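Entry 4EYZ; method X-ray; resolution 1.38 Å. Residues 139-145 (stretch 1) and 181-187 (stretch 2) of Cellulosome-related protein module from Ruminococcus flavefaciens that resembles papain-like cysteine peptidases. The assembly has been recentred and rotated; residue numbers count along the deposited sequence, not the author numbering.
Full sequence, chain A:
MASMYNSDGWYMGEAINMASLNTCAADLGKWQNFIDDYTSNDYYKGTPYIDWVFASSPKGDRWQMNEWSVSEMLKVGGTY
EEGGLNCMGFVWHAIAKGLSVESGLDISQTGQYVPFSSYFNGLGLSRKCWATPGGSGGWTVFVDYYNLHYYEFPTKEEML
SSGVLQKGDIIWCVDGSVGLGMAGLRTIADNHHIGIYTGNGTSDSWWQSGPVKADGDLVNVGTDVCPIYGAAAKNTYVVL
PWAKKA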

# COMPACT_ATOMS: atom_id res chain seq x y z
N TRP A 139 -8.21 4.67 -1.46
CA TRP A 139 -8.21 3.95 -0.20
C TRP A 139 -9.37 4.28 0.75
O TRP A 139 -9.94 3.38 1.35
CB TRP A 139 -6.86 4.11 0.51
CG TRP A 139 -5.82 3.27 -0.09
CD1 TRP A 139 -5.01 3.57 -1.14
CD2 TRP A 139 -5.51 1.93 0.28
NE1 TRP A 139 -4.20 2.50 -1.44
CE2 TRP A 139 -4.48 1.48 -0.58
CE3 TRP A 139 -5.99 1.07 1.27
CZ2 TRP A 139 -3.94 0.21 -0.49
CZ3 TRP A 139 -5.45 -0.19 1.36
CH2 TRP A 139 -4.43 -0.61 0.50
N THR A 140 -9.68 5.55 0.93
CA THR A 140 -10.77 5.86 1.84
C THR A 140 -12.13 5.44 1.27
O THR A 140 -13.00 5.03 2.02
CB THR A 140 -10.78 7.34 2.29
OG1 THR A 140 -10.94 8.21 1.16
CG2 THR A 140 -9.49 7.68 3.02
N VAL A 141 -12.28 5.50 -0.05
CA VAL A 141 -13.47 4.98 -0.70
C VAL A 141 -13.56 3.47 -0.45
O VAL A 141 -14.63 2.96 -0.15
CB VAL A 141 -13.46 5.34 -2.20
CG1 VAL A 141 -14.46 4.51 -2.99
CG2 VAL A 141 -13.75 6.83 -2.35
N PHE A 142 -12.44 2.77 -0.56
CA PHE A 142 -12.42 1.32 -0.32
C PHE A 142 -12.79 1.01 1.13
O PHE A 142 -13.60 0.10 1.40
CB PHE A 142 -11.03 0.79 -0.68
CG PHE A 142 -10.92 -0.71 -0.75
CD1 PHE A 142 -11.23 -1.38 -1.92
CD2 PHE A 142 -10.43 -1.43 0.31
CE1 PHE A 142 -11.09 -2.76 -2.00
CE2 PHE A 142 -10.30 -2.80 0.23
CZ PHE A 142 -10.62 -3.46 -0.92
N VAL A 143 -12.23 1.77 2.07
CA VAL A 143 -12.55 1.59 3.48
C VAL A 143 -14.06 1.74 3.70
O VAL A 143 -14.68 0.93 4.38
CB VAL A 143 -11.81 2.60 4.34
CG1 VAL A 143 -12.39 2.65 5.76
CG2 VAL A 143 -10.33 2.26 4.38
N ASP A 144 -14.64 2.79 3.14
CA ASP A 144 -16.05 3.05 3.37
C ASP A 144 -16.91 2.01 2.66
O ASP A 144 -17.94 1.57 3.19
CB ASP A 144 -16.41 4.45 2.88
CG ASP A 144 -15.86 5.54 3.75
OD1 ASP A 144 -15.46 5.27 4.91
OD2 ASP A 144 -15.83 6.70 3.30
N TYR A 145 -16.52 1.65 1.44
CA TYR A 145 -17.31 0.73 0.64
C TYR A 145 -17.42 -0.64 1.29
O TYR A 145 -18.50 -1.23 1.34
CB TYR A 145 -16.72 0.62 -0.77
CG TYR A 145 -17.64 -0.06 -1.78
CD1 TYR A 145 -17.58 -1.42 -1.99
CD2 TYR A 145 -18.54 0.69 -2.53
CE1 TYR A 145 -18.40 -2.04 -2.93
CE2 TYR A 145 -19.35 0.08 -3.47
CZ TYR A 145 -19.28 -1.28 -3.66
OH TYR A 145 -20.09 -1.88 -4.60
N GLY A 181 -5.32 10.86 12.11
CA GLY A 181 -6.05 9.62 11.88
C GLY A 181 -6.81 9.58 10.56
O GLY A 181 -6.41 10.16 9.55
N MSE A 182 -7.93 8.88 10.58
CA MSE A 182 -8.70 8.66 9.36
C MSE A 182 -9.21 9.96 8.75
O MSE A 182 -9.20 10.11 7.54
CB MSE A 182 -9.87 7.69 9.63
CG MSE A 182 -10.70 7.35 8.39
SE MSE A 182 -9.71 6.41 6.99
CE MSE A 182 -9.63 4.65 7.78
N ALA A 183 -9.65 10.90 9.57
CA ALA A 183 -10.13 12.18 9.05
C ALA A 183 -9.04 12.88 8.24
O ALA A 183 -9.31 13.45 7.18
CB ALA A 183 -10.60 13.07 10.18
N GLY A 184 -7.80 12.82 8.72
CA GLY A 184 -6.67 13.39 8.01
C GLY A 184 -6.46 12.70 6.67
O GLY A 184 -6.17 13.35 5.66
N LEU A 185 -6.59 11.38 6.65
CA LEU A 185 -6.39 10.62 5.43
C LEU A 185 -7.42 10.95 4.35
O LEU A 185 -7.15 10.80 3.16
CB LEU A 185 -6.45 9.13 5.76
CG LEU A 185 -5.87 8.14 4.79
CD1 LEU A 185 -4.45 8.51 4.40
CD2 LEU A 185 -5.90 6.80 5.50
N ARG A 186 -8.60 11.40 4.77
CA ARG A 186 -9.65 11.79 3.84
C ARG A 186 -9.36 13.12 3.17
O ARG A 186 -10.04 13.50 2.22
CB ARG A 186 -10.99 11.88 4.57
CG ARG A 186 -11.51 10.54 5.05
CD ARG A 186 -12.85 10.72 5.74
NE ARG A 186 -13.30 9.48 6.37
CZ ARG A 186 -13.82 8.45 5.71
NH1 ARG A 186 -13.94 8.49 4.39
NH2 ARG A 186 -14.20 7.37 6.37
N THR A 187 -8.37 13.83 3.69
CA THR A 187 -8.03 15.14 3.16
C THR A 187 -6.87 15.02 2.21
O THR A 187 -5.87 14.37 2.52
CB THR A 187 -7.67 16.09 4.30
OG1 THR A 187 -8.77 16.17 5.21
CG2 THR A 187 -7.35 17.47 3.76

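A two-pronged salt bridge between Asp-144 and Arg-186 is the strongest link between the two stretches. Arg-186 NH2 donates to Asp-144 OD1 at 2.9 Å with a nearly straight N-H...O angle of 174°, and Arg-186 NH1 donates to Asp-144 OD2 at 2.8 Å with an angle of 151°. Each carboxylate oxygen thus takes a hydrogen from a different guanidinium nitrogen, so opposite charges are matched and two hydrogen bonds are made at once. Asp-144 OD2 lies at the edge of the guanidinium, near its plane, where the N-H bonds point. Both CA-to-CB bonds are directed sideways, and it is the ends of the side chains that close the gap: Asp-144 in the m rotamer, Arg-186 with chi1 m and then t at chi2 and chi3, an extended chain that ends in a turn at chi4 (-77°) and brings the guanidinium to the carboxylate.

Thr-140, one helical turn before Asp-144, sits beside this bridge and has the largest area covered by the other stretch, 76 Å². Its CA is 6.4 Å from the CA of Arg-186, and its CA-to-CB bond points toward stretch 2. Thr-140 CB comes within 4.0 Å of Arg-186 NH1, a van der Waals approach beside the charged group. The methyl packs against Leu-185 and Met-182: Thr-140 CG2 is 3.9 Å from the carbonyl Leu-185 O, 4.1 Å from Leu-185 CG and 4.2 Å from Met-182 SE. These contacts are packing rather than hydrogen bonding, since a methyl carbon has no polar hydrogen to offer.

The apolar pairing of the contact is that of Val-143 and Met-182. Val-143, in the t rotamer and with its CA-to-CB bond pointing toward stretch 2, meets the selenomethionine at Met-182, with Val-143 CG1 4.0 Å from Met-182 CE. The Met-182 side chain leaves its backbone sideways, but its t, p, p conformation brings the terminal methyl to the valine. Both residues are buried in the structure, and their contact adds to the packing of hydrocarbon away from water.

Stretch 1 is helical throughout, held by bonds such as Asp-144 N to Thr-140 O at 3.0 Å; this i to i+4 spacing places Thr-140 and Asp-144 on neighbouring turns, within reach of the same arginine. In stretch 2, Arg-186 N bonds to Met-182 O at 3.1 Å. The helix axes run at 128° to each other and approach no closer than 11.1 Å, so side chains span most of the gap. The contact is small, burying 279 Å² in total.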